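Local coordinates for secondary thiamine-phosphate synthase enzyme (Thermus thermophilus, PDB 2CU5), which is of unknown function in detail but is probably a thiamine-phosphate synthase of the YjbQ (UPF0047) family, at residues G32-F37 against V124-L129. Residues are numbered along the deposited sequence; the frame is centred on the assembly and turned at random.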
# COMPACT_ATOMS: atom_id res chain seq x y z
N GLY A 32 5.09 20.67 4.01
CA GLY A 32 4.03 19.90 4.63
C GLY A 32 3.83 18.60 3.87
O GLY A 32 4.61 18.29 2.97
N LEU A 33 2.79 17.85 4.20
CA LEU A 33 2.53 16.60 3.52
C LEU A 33 2.04 16.83 2.09
O LEU A 33 1.43 17.85 1.78
CB LEU A 33 1.50 15.77 4.30
CG LEU A 33 2.07 15.18 5.60
CD1 LEU A 33 0.95 14.64 6.48
CD2 LEU A 33 3.06 14.09 5.25
N VAL A 34 2.34 15.87 1.22
CA VAL A 34 1.96 15.91 -0.18
C VAL A 34 1.26 14.60 -0.54
O VAL A 34 1.78 13.52 -0.26
CB VAL A 34 3.20 16.07 -1.09
CG1 VAL A 34 2.78 16.02 -2.55
CG2 VAL A 34 3.92 17.38 -0.78
N TYR A 35 0.09 14.71 -1.15
CA TYR A 35 -0.68 13.53 -1.55
C TYR A 35 -0.49 13.29 -3.05
O TYR A 35 -0.55 14.23 -3.85
CB TYR A 35 -2.16 13.75 -1.24
CG TYR A 35 -3.09 12.69 -1.78
CD1 TYR A 35 -3.13 11.41 -1.23
CD2 TYR A 35 -3.93 12.96 -2.86
CE1 TYR A 35 -3.99 10.42 -1.74
CE2 TYR A 35 -4.79 11.99 -3.38
CZ TYR A 35 -4.82 10.73 -2.82
OH TYR A 35 -5.68 9.78 -3.33
N LEU A 36 -0.26 12.03 -3.42
CA LEU A 36 -0.08 11.64 -4.82
C LEU A 36 -1.05 10.50 -5.14
O LEU A 36 -1.24 9.59 -4.33
CB LEU A 36 1.35 11.16 -5.08
CG LEU A 36 2.50 12.14 -4.83
CD1 LEU A 36 3.79 11.44 -5.19
CD2 LEU A 36 2.32 13.40 -5.68
N PHE A 37 -1.63 10.54 -6.34
CA PHE A 37 -2.60 9.52 -6.74
C PHE A 37 -2.59 9.29 -8.25
O PHE A 37 -2.46 10.23 -9.03
CB PHE A 37 -4.00 9.98 -6.30
CG PHE A 37 -5.11 9.01 -6.64
CD1 PHE A 37 -5.26 7.81 -5.92
CD2 PHE A 37 -6.03 9.31 -7.63
CE1 PHE A 37 -6.31 6.94 -6.20
CE2 PHE A 37 -7.09 8.44 -7.92
CZ PHE A 37 -7.24 7.26 -7.20
N VAL A 124 -0.96 11.86 -12.86
CA VAL A 124 -0.58 11.74 -11.47
C VAL A 124 -1.11 13.02 -10.83
O VAL A 124 -0.74 14.12 -11.23
CB VAL A 124 0.95 11.68 -11.29
CG1 VAL A 124 1.28 11.69 -9.80
CG2 VAL A 124 1.50 10.41 -11.94
N TRP A 125 -2.00 12.87 -9.86
CA TRP A 125 -2.57 14.02 -9.18
C TRP A 125 -1.75 14.37 -7.95
O TRP A 125 -1.31 13.49 -7.21
CB TRP A 125 -4.02 13.75 -8.78
CG TRP A 125 -4.91 13.43 -9.95
CD1 TRP A 125 -4.65 13.68 -11.27
CD2 TRP A 125 -6.21 12.84 -9.89
NE1 TRP A 125 -5.72 13.28 -12.04
CE2 TRP A 125 -6.69 12.76 -11.22
CE3 TRP A 125 -7.02 12.37 -8.85
CZ2 TRP A 125 -7.95 12.23 -11.53
CZ3 TRP A 125 -8.27 11.84 -9.16
CH2 TRP A 125 -8.72 11.78 -10.49
N VAL A 126 -1.56 15.67 -7.72
CA VAL A 126 -0.77 16.13 -6.59
C VAL A 126 -1.61 17.09 -5.75
O VAL A 126 -2.13 18.08 -6.26
CB VAL A 126 0.50 16.87 -7.06
CG1 VAL A 126 1.37 17.22 -5.87
CG2 VAL A 126 1.27 16.00 -8.06
N ARG A 127 -1.72 16.78 -4.47
CA ARG A 127 -2.48 17.60 -3.53
C ARG A 127 -1.63 17.94 -2.33
O ARG A 127 -1.05 17.06 -1.70
CB ARG A 127 -3.72 16.83 -3.08
CG ARG A 127 -4.43 17.44 -1.88
CD ARG A 127 -5.08 18.77 -2.20
NE ARG A 127 -6.36 18.88 -1.50
CZ ARG A 127 -6.48 19.01 -0.18
NH1 ARG A 127 -5.41 19.06 0.59
NH2 ARG A 127 -7.69 19.06 0.36
N LEU A 128 -1.55 19.23 -2.01
CA LEU A 128 -0.78 19.68 -0.86
C LEU A 128 -1.71 19.75 0.35
O LEU A 128 -2.82 20.28 0.25
CB LEU A 128 -0.20 21.07 -1.12
CG LEU A 128 0.46 21.31 -2.49
CD1 LEU A 128 0.90 22.77 -2.61
CD2 LEU A 128 1.64 20.38 -2.67
N LEU A 129 -1.27 19.19 1.47
CA LEU A 129 -2.06 19.23 2.70
C LEU A 129 -1.55 20.39 3.55
O LEU A 129 -0.36 20.74 3.40
CB LEU A 129 -1.92 17.93 3.49
CG LEU A 129 -2.60 16.66 2.98
CD1 LEU A 129 -1.95 16.19 1.69
CD2 LEU A 129 -2.50 15.58 4.05
OXT LEU A 129 -2.33 20.90 4.37
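Phe37 puts its CG anti to the backbone N (chi1 -179°) and Trp125 puts its own anti to the carbonyl carbon (chi1 -59°); from there the two side chains run side by side, pointing the same way, with the rings set obliquely. They belong to neighbouring inner strands, 32-37 and 120-128, of the antiparallel sheet of this YjbQ-family subunit, the first flanked on its other side by 93-99 and the second by 5-11. CD2 of Phe37 comes to 3.4 Å from CE3 of Trp125, which lies at the edge of the phenyl ring and near its plane; the ring planes are inclined at 44°. The backbones of the same two residues form an antiparallel hydrogen-bonded pair: Trp125 N gives a nearly straight bond to Phe37 O at 2.8 Å, and the return bond, Phe37 N to Trp125 O, is longer and more bent. Glu123 OE1 accepts the hydrogen bond of the indole NE1, and Arg104 of the second subunit packs on the same side chain. An alanine in place of Trp125 would probably leave that edge of Phe37 without its aromatic neighbour and Glu123 without its indole donor.

Tyr35 pairs with Arg127 in the same way and on the same face, its ring edge against the arginine CB; its OH bonds to Leu95 O of the second subunit, tying the strand pair into the trimer. On the other face, Leu36 CD2 lies against Val126 CG2 at 3.7 Å, and the Val34 and Val126 CG1 methyls meet at 3.8 Å. Past the last paired residues, the C-terminal Leu129 still donates its N to Leu33 O, while its CD1 rests 3.8 Å from Tyr35 CB.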